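Precorrin-3 methylase (PDB 3NUT) probably transfers a methyl group from S-adenosyl-L-methionine to a precorrin intermediate on the pathway to adenosylcobalamin (vitamin B12). Local coordinates at residues A68-A71 with L72-A76; A93-S96 with A97-A101; R155-H158 with A159-D163; R201-T205 with P206-I210; D217-P220 with E221-D224. All coordinates share one frame; numbering follows the deposited sequence.

Contact 1: residues A68-A71 with L72-A76; sequences ATHA and LEMAA
The imidazole ring of H70 has the sulfur of M74 over one face, 4.0 Å from SD to the ring centroid of H70 and 26° off the ring normal, while OE1 of E73 lies at its edge, near the ring plane. These are i,i+4 and i,i+3 contacts along one alpha-helix, 65-76, and the first is a Met-aromatic pair set toward the rim of the ring: M74 SD is closest to H70 CE1, at 3.7 Å. With CG anti to the backbone N (chi1 177°), H70 sends its ring forward along the helix, and the M74 chain, its CG anti to the carbonyl carbon and extended as far as SD, carries the sulfur over that ring. The carboxylate of E73 is turned 75° from the ring; its OE1 lies 5.1 Å from H70 NE2, so the two are near but form no ion pair here. Were H70 an alanine, M74 SD would probably lose its aromatic partner and its side chain be freer to turn. Another flank of the helix is apolar: A71 rests on V81 and V83 of strand 80-85, and L72 meets L98 of helix 94-104, so the helix packs on the parallel sheet and on helix 94-104. Backbone bonds from L72 N, E73 N, M74 N and A75 N run to the carbonyls four residues back. Next to E73, the methyl CG2 of T69 sits 3.7 Å from E73 OE2.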
loop_
_atom_site.group_PDB
_atom_site.type_symbol
_atom_site.label_atom_id
_atom_site.label_comp_id
_atom_site.label_asym_id
_atom_site.label_seq_id
_atom_site.Cartn_x
_atom_site.Cartn_y
_atom_site.Cartn_z
ATOM N N ALA A 68 -19.353 -13.857 -2.776
ATOM C CA ALA A 68 -19.303 -12.781 -3.764
ATOM C C ALA A 68 -20.433 -12.928 -4.767
ATOM O O ALA A 68 -21.083 -11.955 -5.095
ATOM C CB ALA A 68 -17.951 -12.743 -4.462
ATOM N N THR A 69 -20.676 -14.154 -5.225
ATOM C CA THR A 69 -21.817 -14.486 -6.075
ATOM C C THR A 69 -23.122 -14.111 -5.367
ATOM O O THR A 69 -24.054 -13.544 -5.966
ATOM C CB THR A 69 -21.790 -16.012 -6.443
ATOM O OG1 THR A 69 -20.525 -16.335 -7.061
ATOM C CG2 THR A 69 -22.938 -16.402 -7.367
ATOM N N HIS A 70 -23.186 -14.409 -4.075
ATOM C CA HIS A 70 -24.386 -14.102 -3.324
ATOM C C HIS A 70 -24.577 -12.599 -3.207
ATOM O O HIS A 70 -25.707 -12.107 -3.311
ATOM C CB HIS A 70 -24.319 -14.734 -1.947
ATOM C CG HIS A 70 -25.493 -14.415 -1.076
ATOM N ND1 HIS A 70 -25.363 -14.126 0.268
ATOM C CD2 HIS A 70 -26.818 -14.355 -1.351
ATOM C CE1 HIS A 70 -26.562 -13.913 0.782
ATOM N NE2 HIS A 70 -27.461 -14.040 -0.179
ATOM N N ALA A 71 -23.474 -11.889 -2.984
ATOM C CA ALA A 71 -23.484 -10.441 -2.964
ATOM C C ALA A 71 -24.055 -9.885 -4.282
ATOM O O ALA A 71 -24.877 -8.977 -4.273
ATOM C CB ALA A 71 -22.073 -9.914 -2.730
ATOM N N LEU A 72 -23.608 -10.455 -5.411
ATOM C CA LEU A 72 -24.096 -10.042 -6.723
ATOM C C LEU A 72 -25.585 -10.304 -6.866
ATOM O O LEU A 72 -26.300 -9.498 -7.470
ATOM C CB LEU A 72 -23.341 -10.743 -7.852
ATOM C CG LEU A 72 -21.857 -10.500 -8.097
ATOM C CD1 LEU A 72 -21.430 -11.481 -9.170
ATOM C CD2 LEU A 72 -21.609 -9.064 -8.564
ATOM N N GLU A 73 -26.050 -11.410 -6.291
ATOM C CA GLU A 73 -27.452 -11.815 -6.426
ATOM C C GLU A 73 -28.356 -10.884 -5.678
ATOM O O GLU A 73 -29.478 -10.614 -6.125
ATOM C CB GLU A 73 -27.688 -13.241 -5.909
ATOM C CG GLU A 73 -27.158 -14.358 -6.819
ATOM C CD GLU A 73 -27.060 -15.709 -6.090
ATOM O OE1 GLU A 73 -27.540 -15.822 -4.945
ATOM O OE2 GLU A 73 -26.509 -16.667 -6.651
ATOM N N MET A 74 -27.883 -10.417 -4.517
ATOM C CA MET A 74 -28.662 -9.503 -3.690
ATOM C C MET A 74 -28.735 -8.135 -4.377
ATOM O O MET A 74 -29.773 -7.489 -4.364
ATOM C CB MET A 74 -28.070 -9.356 -2.290
ATOM C CG MET A 74 -28.055 -10.621 -1.411
ATOM S SD MET A 74 -27.145 -10.307 0.193
ATOM C CE MET A 74 -28.560 -9.964 1.097
ATOM N N ALA A 75 -27.628 -7.718 -4.986
ATOM C CA ALA A 75 -27.575 -6.436 -5.654
ATOM C C ALA A 75 -28.598 -6.410 -6.779
ATOM O O ALA A 75 -29.132 -5.358 -7.106
ATOM C CB ALA A 75 -26.178 -6.151 -6.172
ATOM N N ALA A 76 -28.898 -7.578 -7.336
ATOM C CA ALA A 76 -29.884 -7.694 -8.405
ATOM C C ALA A 76 -31.301 -7.600 -7.865
ATOM O O ALA A 76 -32.219 -7.267 -8.610
ATOM C CB ALA A 76 -29.695 -8.982 -9.189
#

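Contact 2: residues A93-S96 with A97-A101; sequences AMAS and ALFEA
M94 and A97 meet one turn apart at the start of the alpha-helix 94-104, which packs against the parallel sheet that includes strands 10-15, 80-85 and 113-116. Among the apolar contacts, M94 bends at chi2, which brings SD to 4.2 Å from A97 CB. On another flank F99 makes one loose apolar contact with A95, CE2 of F99 lying 4.5 Å from A95 CB, and the exact placement of the ring is less sure. M94 and L98 also reach V13 of strand 10-15, while A95 and F99 lie on I115 of strand 113-116.

The polar contacts belong to the backbone. L98 N donates to M94 O at 2.9 Å, and E100 N to S96 O at 2.8 Å, the latter in the carbonyl plane with an N-H...O angle of 163°. These bonds pair the main-chain groups of the first turns.

Beyond the helix, A93, just ahead of the first turn, touches the bound S-adenosyl-L-homocysteine, whereas F99 meets the ring of W242 of the second subunit and E100 packs on Y244 of that subunit. Within the helix, the extended chain of E100 runs back over S96, its OE1 coming to 3.6 Å from S96 O.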
loop_
_atom_site.group_PDB
_atom_site.type_symbol
_atom_site.label_atom_id
_atom_site.label_comp_id
_atom_site.label_asym_id
_atom_site.label_seq_id
_atom_site.Cartn_x
_atom_site.Cartn_y
_atom_site.Cartn_z
ATOM N N ALA A 93 -7.423 -10.155 -0.827
ATOM C CA ALA A 93 -8.721 -9.905 -0.187
ATOM C C ALA A 93 -9.864 -10.021 -1.172
ATOM O O ALA A 93 -9.718 -10.647 -2.213
ATOM C CB ALA A 93 -8.720 -8.535 0.552
ATOM N N MET A 94 -11.007 -9.424 -0.845
ATOM C CA MET A 94 -12.264 -9.765 -1.499
ATOM C C MET A 94 -12.535 -9.111 -2.884
ATOM O O MET A 94 -13.394 -9.590 -3.640
ATOM C CB MET A 94 -13.433 -9.513 -0.533
ATOM C CG MET A 94 -13.708 -10.653 0.453
ATOM S SD MET A 94 -14.170 -12.215 -0.361
ATOM C CE MET A 94 -15.657 -11.752 -1.229
ATOM N N ALA A 95 -11.831 -8.033 -3.211
ATOM C CA ALA A 95 -12.067 -7.364 -4.487
ATOM C C ALA A 95 -11.796 -8.302 -5.674
ATOM O O ALA A 95 -12.635 -8.406 -6.585
ATOM C CB ALA A 95 -11.286 -6.066 -4.602
ATOM N N SER A 96 -10.645 -8.983 -5.641
ATOM C CA SER A 96 -10.290 -10.040 -6.603
ATOM C C SER A 96 -11.353 -11.128 -6.803
ATOM O O SER A 96 -11.729 -11.451 -7.936
ATOM C CB SER A 96 -9.014 -10.750 -6.145
ATOM O OG SER A 96 -7.948 -10.425 -7.003
ATOM N N ALA A 97 -11.781 -11.706 -5.687
ATOM C CA ALA A 97 -12.792 -12.732 -5.656
ATOM C C ALA A 97 -14.123 -12.262 -6.224
ATOM O O ALA A 97 -14.832 -13.036 -6.847
ATOM C CB ALA A 97 -12.999 -13.189 -4.234
ATOM N N LEU A 98 -14.479 -11.005 -5.980
ATOM C CA LEU A 98 -15.711 -10.466 -6.557
ATOM C C LEU A 98 -15.626 -10.458 -8.083
ATOM O O LEU A 98 -16.602 -10.819 -8.761
ATOM C CB LEU A 98 -16.047 -9.067 -6.008
ATOM C CG LEU A 98 -17.200 -8.299 -6.688
ATOM C CD1 LEU A 98 -18.529 -9.030 -6.475
ATOM C CD2 LEU A 98 -17.294 -6.847 -6.188
ATOM N N PHE A 99 -14.476 -10.062 -8.610
ATOM C CA PHE A 99 -14.289 -10.012 -10.054
ATOM C C PHE A 99 -14.152 -11.414 -10.637
ATOM O O PHE A 99 -14.623 -11.669 -11.763
ATOM C CB PHE A 99 -13.150 -9.077 -10.465
ATOM C CG PHE A 99 -13.414 -7.656 -10.085
ATOM C CD1 PHE A 99 -14.474 -6.971 -10.647
ATOM C CD2 PHE A 99 -12.642 -7.016 -9.118
ATOM C CE1 PHE A 99 -14.743 -5.664 -10.277
ATOM C CE2 PHE A 99 -12.909 -5.722 -8.752
ATOM C CZ PHE A 99 -13.950 -5.043 -9.306
ATOM N N GLU A 100 -13.575 -12.329 -9.857
ATOM C CA GLU A 100 -13.697 -13.758 -10.193
ATOM C C GLU A 100 -15.138 -14.298 -10.214
ATOM O O GLU A 100 -15.493 -15.001 -11.151
ATOM C CB GLU A 100 -12.813 -14.647 -9.324
ATOM C CG GLU A 100 -11.363 -14.551 -9.686
ATOM C CD GLU A 100 -10.444 -15.240 -8.670
ATOM O OE1 GLU A 100 -9.764 -14.510 -7.909
ATOM O OE2 GLU A 100 -10.402 -16.500 -8.663
ATOM N N ALA A 101 -15.952 -13.997 -9.208
ATOM C CA ALA A 101 -17.339 -14.434 -9.246
ATOM C C ALA A 101 -18.109 -13.798 -10.410
ATOM O O ALA A 101 -18.924 -14.441 -11.016
ATOM C CB ALA A 101 -18.035 -14.149 -7.932
#

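Contact 3: residues R155-H158 with A159-D163; sequences RLRH and AARGD
Both R157 and R161 hold CG anti to their carbonyl carbons (chi1 -58° and -70°) and run extended from CG to NE, and this sends their guanidinium groups off the same flank of helix 149-161. They are one turn apart and converge at an angle: NH2 of R161 comes to 3.8 Å from R157 CD, and R157 CB lies over one face of the R161 guanidinium, toward its rim. The two guanidinium planes are 47° apart, so they are not stacked. Nearer the backbone, CG of R161 lies 3.2 Å from the carbonyl oxygen of R157, which also accepts the bond from R161 N.

Another flank, with L156 and A159, meets strands 137-141 and 165-169, as expected for the helix of this beta-alpha-beta unit. At the C-terminal end of the helix, G162 N makes a regular helical bond to H158 O at 3.0 Å; D163, with its positive phi and its N donating to A160 O, then marks a Schellman motif. Close by, H158 pairs with H158 of the second subunit through ND1, and R155 forms a salt bridge to D136 of that subunit.

R157 NH1 and R161 NH2, 4.5 Å apart, gather round E190, with E189 taking R157 NH2, so the acids of helix 179-190 probably hold both guanidinium groups and tie the two helices together.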
loop_
_atom_site.group_PDB
_atom_site.type_symbol
_atom_site.label_atom_id
_atom_site.label_comp_id
_atom_site.label_asym_id
_atom_site.label_seq_id
_atom_site.Cartn_x
_atom_site.Cartn_y
_atom_site.Cartn_z
ATOM N N ARG A 155 9.190 -16.250 -6.453
ATOM C CA ARG A 155 8.908 -14.880 -6.052
ATOM C C ARG A 155 9.941 -14.437 -5.025
ATOM O O ARG A 155 10.518 -13.354 -5.158
ATOM C CB ARG A 155 7.481 -14.720 -5.489
ATOM C CG ARG A 155 6.358 -14.919 -6.503
ATOM C CD ARG A 155 5.983 -13.625 -7.228
ATOM N NE ARG A 155 5.099 -13.808 -8.384
ATOM C CZ ARG A 155 3.846 -14.273 -8.316
ATOM N NH1 ARG A 155 3.329 -14.634 -7.131
ATOM N NH2 ARG A 155 3.104 -14.373 -9.434
ATOM N N LEU A 156 10.176 -15.272 -4.015
ATOM C CA LEU A 156 11.137 -14.922 -2.968
ATOM C C LEU A 156 12.505 -14.597 -3.533
ATOM O O LEU A 156 13.017 -13.523 -3.298
ATOM C CB LEU A 156 11.275 -16.028 -1.935
ATOM C CG LEU A 156 10.394 -16.093 -0.690
ATOM C CD1 LEU A 156 9.778 -14.733 -0.300
ATOM C CD2 LEU A 156 9.346 -17.132 -0.889
ATOM N N ARG A 157 13.073 -15.515 -4.313
ATOM C CA ARG A 157 14.439 -15.341 -4.853
ATOM C C ARG A 157 14.604 -14.127 -5.760
ATOM O O ARG A 157 15.642 -13.453 -5.709
ATOM C CB ARG A 157 14.947 -16.616 -5.551
ATOM C CG ARG A 157 14.958 -17.841 -4.640
ATOM C CD ARG A 157 15.632 -19.037 -5.311
ATOM N NE ARG A 157 15.708 -20.158 -4.386
ATOM C CZ ARG A 157 16.672 -20.319 -3.489
ATOM N NH1 ARG A 157 17.656 -19.437 -3.417
ATOM N NH2 ARG A 157 16.648 -21.361 -2.667
ATOM N N HIS A 158 13.593 -13.831 -6.573
ATOM C CA HIS A 158 13.665 -12.630 -7.393
ATOM C C HIS A 158 13.544 -11.292 -6.635
ATOM O O HIS A 158 14.104 -10.275 -7.060
ATOM C CB HIS A 158 12.670 -12.716 -8.525
ATOM C CG HIS A 158 13.108 -13.642 -9.603
ATOM N ND1 HIS A 158 14.055 -13.289 -10.540
ATOM C CD2 HIS A 158 12.765 -14.922 -9.874
ATOM C CE1 HIS A 158 14.265 -14.308 -11.353
ATOM N NE2 HIS A 158 13.492 -15.310 -10.972
ATOM N N ALA A 159 12.835 -11.297 -5.514
ATOM C CA ALA A 159 12.691 -10.094 -4.708
ATOM C C ALA A 159 14.031 -9.895 -3.996
ATOM O O ALA A 159 14.560 -8.790 -3.928
ATOM C CB ALA A 159 11.540 -10.257 -3.703
ATOM N N ALA A 160 14.584 -11.001 -3.512
ATOM C CA ALA A 160 15.915 -11.023 -2.948
ATOM C C ALA A 160 16.942 -10.467 -3.922
ATOM O O ALA A 160 17.747 -9.616 -3.541
ATOM C CB ALA A 160 16.292 -12.438 -2.504
ATOM N N ARG A 161 16.902 -10.920 -5.176
ATOM C CA ARG A 161 17.971 -10.599 -6.129
ATOM C C ARG A 161 17.868 -9.191 -6.688
ATOM O O ARG A 161 18.884 -8.564 -6.975
ATOM C CB ARG A 161 18.071 -11.645 -7.260
ATOM C CG ARG A 161 18.607 -13.012 -6.813
ATOM C CD ARG A 161 18.467 -14.077 -7.909
ATOM N NE ARG A 161 18.571 -15.441 -7.373
ATOM C CZ ARG A 161 18.368 -16.553 -8.087
ATOM N NH1 ARG A 161 18.043 -16.475 -9.367
ATOM N NH2 ARG A 161 18.466 -17.745 -7.517
ATOM N N GLY A 162 16.641 -8.694 -6.838
ATOM C CA GLY A 162 16.398 -7.320 -7.276
ATOM C C GLY A 162 16.644 -6.349 -6.140
ATOM O O GLY A 162 16.626 -5.134 -6.327
ATOM N N ASP A 163 16.888 -6.900 -4.960
ATOM C CA ASP A 163 17.148 -6.108 -3.762
ATOM C C ASP A 163 15.931 -5.251 -3.382
ATOM O O ASP A 163 16.074 -4.109 -2.926
ATOM C CB ASP A 163 18.412 -5.242 -3.905
ATOM C CG ASP A 163 18.845 -4.621 -2.570
ATOM O OD1 ASP A 163 18.802 -5.335 -1.538
ATOM O OD2 ASP A 163 19.207 -3.417 -2.546
#

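Contact 4: residues R201-T205 with P206-I210; sequences RAVTT and PEQAI. With SAH (S-adenosyl-L-homocysteine), chain E.
R201 and A209 form an antiparallel hydrogen-bonded pair, with R201 N to A209 O at 2.8 Å and A209 N to R201 O at 2.9 Å, and the chain between them closes the hairpin of strands 196-201 and 209-214 through a type II turn at A202-T205 and a type I turn at T205-Q208.

Q208 reaches back across the loop. Its CG stands anti to its backbone N (chi1 164°) and the chain stays extended, carrying OE1 to T204 N at 2.7 Å; the bond is nearly straight (165°) and lies in the amide plane. The same oxygen touches V203 CG1 at 3.4 Å. At T205, OG1 sits between the backbone N and the carbonyl carbon, where it donates to A202 O at 2.8 Å and accepts from E207 N at 3.0 Å. A202 O also takes T205 N, from the same face of its plane. The bent chain of E207 brings its CG against T205 OG1, and A202 CB lies beside that carbon.

V203 turns its backbone to the S-adenosyl-L-homocysteine: its N donates to N1 of the adenine at 2.9 Å, and its O accepts from both N6 and T204 OG1. This edge of the adenine is thus read by main-chain atoms whose positions depend on the turn, and the grip of Q208 on T204 N probably helps T204 OG1 hold the V203 carbonyl in position.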
loop_
_atom_site.group_PDB
_atom_site.type_symbol
_atom_site.label_atom_id
_atom_site.label_comp_id
_atom_site.label_asym_id
_atom_site.label_seq_id
_atom_site.Cartn_x
_atom_site.Cartn_y
_atom_site.Cartn_z
ATOM N N ARG A 201 3.302 -7.144 15.053
ATOM C CA ARG A 201 2.205 -7.936 15.520
ATOM C C ARG A 201 1.064 -7.035 15.939
ATOM O O ARG A 201 1.257 -6.103 16.726
ATOM C CB ARG A 201 2.694 -8.812 16.699
ATOM C CG ARG A 201 1.591 -9.532 17.447
ATOM C CD ARG A 201 2.095 -10.202 18.743
ATOM N NE ARG A 201 1.035 -10.249 19.763
ATOM C CZ ARG A 201 -0.042 -11.032 19.690
ATOM N NH1 ARG A 201 -0.229 -11.841 18.640
ATOM N NH2 ARG A 201 -0.935 -11.006 20.672
ATOM N N ALA A 202 -0.116 -7.324 15.409
ATOM C CA ALA A 202 -1.362 -6.682 15.856
ATOM C C ALA A 202 -1.261 -5.175 15.742
ATOM O O ALA A 202 -1.594 -4.432 16.675
ATOM C CB ALA A 202 -1.729 -7.093 17.313
ATOM N N VAL A 203 -0.799 -4.737 14.578
ATOM C CA VAL A 203 -0.476 -3.335 14.363
ATOM C C VAL A 203 -1.739 -2.470 14.443
ATOM O O VAL A 203 -2.757 -2.800 13.849
ATOM C CB VAL A 203 0.273 -3.157 13.041
ATOM C CG1 VAL A 203 0.497 -1.696 12.753
ATOM C CG2 VAL A 203 1.598 -3.864 13.131
ATOM N N THR A 204 -1.635 -1.397 15.228
ATOM C CA THR A 204 -2.695 -0.405 15.521
ATOM C C THR A 204 -3.699 -0.872 16.565
ATOM O O THR A 204 -4.704 -0.201 16.805
ATOM C CB THR A 204 -3.489 0.109 14.268
ATOM O OG1 THR A 204 -4.489 -0.846 13.912
ATOM C CG2 THR A 204 -2.580 0.400 13.088
ATOM N N THR A 205 -3.457 -2.036 17.154
ATOM C CA THR A 205 -4.347 -2.539 18.198
ATOM C C THR A 205 -3.615 -2.324 19.517
ATOM O O THR A 205 -2.430 -1.934 19.515
ATOM C CB THR A 205 -4.684 -4.030 18.069
ATOM O OG1 THR A 205 -3.615 -4.789 18.646
ATOM C CG2 THR A 205 -4.924 -4.451 16.620
ATOM N N PRO A 206 -4.311 -2.563 20.649
ATOM C CA PRO A 206 -3.618 -2.289 21.900
ATOM C C PRO A 206 -2.569 -3.359 22.210
ATOM O O PRO A 206 -1.716 -3.146 23.069
ATOM C CB PRO A 206 -4.760 -2.263 22.919
ATOM C CG PRO A 206 -5.985 -1.878 22.067
ATOM C CD PRO A 206 -5.758 -2.738 20.870
ATOM N N GLU A 207 -2.619 -4.470 21.474
ATOM C CA GLU A 207 -1.636 -5.529 21.609
ATOM C C GLU A 207 -0.612 -5.516 20.473
ATOM O O GLU A 207 -0.001 -6.534 20.160
ATOM C CB GLU A 207 -2.295 -6.913 21.795
ATOM C CG GLU A 207 -3.491 -7.218 20.876
ATOM C CD GLU A 207 -4.850 -6.763 21.440
ATOM O OE1 GLU A 207 -5.764 -6.479 20.628
ATOM O OE2 GLU A 207 -5.019 -6.707 22.682
ATOM N N GLN A 208 -0.420 -4.346 19.868
ATOM C CA GLN A 208 0.665 -4.144 18.912
ATOM C C GLN A 208 2.060 -4.307 19.550
ATOM O O GLN A 208 2.353 -3.719 20.592
ATOM C CB GLN A 208 0.557 -2.763 18.249
ATOM C CG GLN A 208 1.856 -2.333 17.550
ATOM C CD GLN A 208 1.750 -1.028 16.824
ATOM O OE1 GLN A 208 0.855 -0.828 16.009
ATOM N NE2 GLN A 208 2.666 -0.122 17.115
ATOM N N ALA A 209 2.913 -5.089 18.892
ATOM C CA ALA A 209 4.283 -5.318 19.338
ATOM C C ALA A 209 5.179 -5.565 18.131
ATOM O O ALA A 209 4.820 -6.288 17.184
ATOM C CB ALA A 209 4.353 -6.490 20.313
ATOM N N ILE A 210 6.345 -4.945 18.157
ATOM C CA ILE A 210 7.200 -4.961 16.995
ATOM C C ILE A 210 8.621 -5.278 17.400
ATOM O O ILE A 210 9.201 -4.581 18.237
ATOM C CB ILE A 210 7.144 -3.613 16.239
ATOM C CG1 ILE A 210 5.741 -3.393 15.670
ATOM C CG2 ILE A 210 8.191 -3.565 15.116
ATOM C CD1 ILE A 210 5.572 -2.086 14.964
HETATM N N SAH E . -6.511 -6.965 2.825
HETATM C CA SAH E . -5.562 -7.139 3.967
HETATM C CB SAH E . -4.706 -8.402 3.780
HETATM C CG SAH E . -5.512 -9.671 4.057
HETATM S SD SAH E . -4.499 -11.084 4.426
HETATM C C SAH E . -4.708 -5.925 3.955
HETATM O O SAH E . -4.823 -5.236 2.950
HETATM O OXT SAH E . -3.923 -5.587 4.862
HETATM C "C5'" SAH E . -4.429 -11.039 6.203
HETATM C "C4'" SAH E . -2.977 -10.889 6.702
HETATM O "O4'" SAH E . -2.622 -9.500 6.704
HETATM C "C3'" SAH E . -2.682 -11.377 8.128
HETATM O "O3'" SAH E . -2.252 -12.743 8.208
HETATM C "C2'" SAH E . -1.541 -10.486 8.568
HETATM O "O2'" SAH E . -0.276 -10.930 8.033
HETATM C "C1'" SAH E . -1.869 -9.174 7.882
HETATM N N9 SAH E . -2.618 -8.260 8.776
HETATM C C8 SAH E . -3.899 -7.860 8.645
HETATM N N7 SAH E . -4.229 -6.998 9.656
HETATM C C5 SAH E . -3.144 -6.834 10.454
HETATM C C6 SAH E . -2.786 -6.065 11.686
HETATM N N6 SAH E . -3.676 -5.260 12.320
HETATM N N1 SAH E . -1.531 -6.192 12.186
HETATM C C2 SAH E . -0.618 -6.986 11.588
HETATM N N3 SAH E . -0.880 -7.707 10.472
HETATM C C4 SAH E . -2.097 -7.678 9.870
#

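Contact 5: residues D217-P220 with E221-D224; sequences DATP and EMAD
T219 OG1 donates to E221 OE2 at 2.6 Å, meeting the carboxylate from above, 67° out of its plane. The approach is set at both ends. OG1 of T219 is placed between the backbone N and the carbonyl carbon (chi1 65°), and E221 likewise keeps CG between its own N and carbonyl carbon before bending at chi2, so the acid curls back over the hydroxyl two residues earlier. The carboxylate also crosses P220 at a slant, with P220 CD 3.6 Å from E221 OE1. A valine in place of T219 would remove the hydroxyl, and E221 would probably be left without this partner and freer to swing away from the turn. The chain here is a short 3-10 turn centred on P220-M222, within the connection between strands 209-214 and 227-231. M222 N donates to T219 O at 3.2 Å and A223 N to P220 O at 3.0 Å. P220 packs against F180, T181 and L184 of helix 179-190, while A223 touches F180 of that helix and F199 of strand 196-201. Further on, D224 OD1 accepts from T227 OG1 and R226 N, close to T227, whose carbonyl binds S-adenosyl-L-homocysteine. The extended chain of M222 leads back along the preceding residues toward A218 and V213. Its SD is 3.7 Å from T219 N, and M222 CE ends 4.0 Å from D217 O.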
loop_
_atom_site.group_PDB
_atom_site.type_symbol
_atom_site.label_atom_id
_atom_site.label_comp_id
_atom_site.label_asym_id
_atom_site.label_seq_id
_atom_site.Cartn_x
_atom_site.Cartn_y
_atom_site.Cartn_z
ATOM N N ASP A 217 19.508 -14.151 13.192
ATOM C CA ASP A 217 18.967 -14.394 14.531
ATOM C C ASP A 217 17.480 -14.768 14.567
ATOM O O ASP A 217 16.939 -15.085 15.638
ATOM C CB ASP A 217 19.175 -13.156 15.402
ATOM C CG ASP A 217 20.570 -13.074 15.974
ATOM O OD1 ASP A 217 20.957 -13.996 16.726
ATOM O OD2 ASP A 217 21.275 -12.081 15.685
ATOM N N ALA A 218 16.835 -14.724 13.399
ATOM C CA ALA A 218 15.385 -14.868 13.278
ATOM C C ALA A 218 14.939 -16.326 13.243
ATOM O O ALA A 218 15.627 -17.171 12.676
ATOM C CB ALA A 218 14.896 -14.141 12.037
ATOM N N THR A 219 13.790 -16.602 13.859
ATOM C CA THR A 219 13.160 -17.929 13.839
ATOM C C THR A 219 11.657 -17.788 13.471
ATOM O O THR A 219 11.068 -16.718 13.679
ATOM C CB THR A 219 13.309 -18.647 15.207
ATOM O OG1 THR A 219 12.582 -17.929 16.203
ATOM C CG2 THR A 219 14.766 -18.725 15.645
ATOM N N PRO A 220 11.033 -18.857 12.922
ATOM C CA PRO A 220 9.655 -18.701 12.403
ATOM C C PRO A 220 8.589 -18.430 13.464
ATOM O O PRO A 220 7.606 -17.751 13.181
ATOM C CB PRO A 220 9.374 -20.039 11.691
ATOM C CG PRO A 220 10.280 -21.014 12.344
ATOM C CD PRO A 220 11.538 -20.231 12.721
ATOM N N GLU A 221 8.786 -18.949 14.672
ATOM C CA GLU A 221 7.811 -18.770 15.743
ATOM C C GLU A 221 7.755 -17.312 16.238
ATOM O O GLU A 221 7.026 -16.993 17.183
ATOM C CB GLU A 221 8.055 -19.774 16.887
ATOM C CG GLU A 221 9.246 -19.471 17.814
ATOM C CD GLU A 221 10.588 -19.922 17.246
ATOM O OE1 GLU A 221 10.605 -20.531 16.145
ATOM O OE2 GLU A 221 11.631 -19.656 17.901
ATOM N N MET A 222 8.528 -16.443 15.581
ATOM C CA MET A 222 8.458 -14.998 15.808
ATOM C C MET A 222 7.243 -14.372 15.132
ATOM O O MET A 222 6.791 -13.312 15.547
ATOM C CB MET A 222 9.733 -14.312 15.347
ATOM C CG MET A 222 10.855 -14.537 16.296
ATOM S SD MET A 222 12.359 -13.727 15.785
ATOM C CE MET A 222 13.399 -14.149 17.199
ATOM N N ALA A 223 6.727 -15.047 14.106
ATOM C CA ALA A 223 5.507 -14.650 13.428
ATOM C C ALA A 223 4.309 -15.493 13.893
ATOM O O ALA A 223 4.482 -16.652 14.252
ATOM C CB ALA A 223 5.694 -14.792 11.924
ATOM N N ASP A 224 3.114 -14.893 13.914
ATOM C CA ASP A 224 1.834 -15.638 13.935
ATOM C C ASP A 224 0.895 -15.047 12.891
ATOM O O ASP A 224 1.337 -14.277 12.044
ATOM C CB ASP A 224 1.177 -15.684 15.321
ATOM C CG ASP A 224 1.273 -14.371 16.074
ATOM O OD1 ASP A 224 0.795 -13.332 15.564
ATOM O OD2 ASP A 224 1.820 -14.384 17.197
#

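Contacts 1 and 2 are mainly buried and belong to neighbouring helices, 65-76 and 94-104, which touch directly through A68, T69, L72, L98 and A101. Contact 3 lies on the other side of the chain's centre from contact 1; its helix is buried on one flank and carries charged arginines on another. Contacts 2 and 3 both reach the second subunit, the former through aromatic and small residues, the latter through a salt bridge and a pair of histidines. Contacts 4 and 5 are partly buried loops in which turns replace helical repeats and side-chain hydroxyls or amides supply polar bonds. R201 NH1 and D224 OD1 join them by a long, weak ion pair.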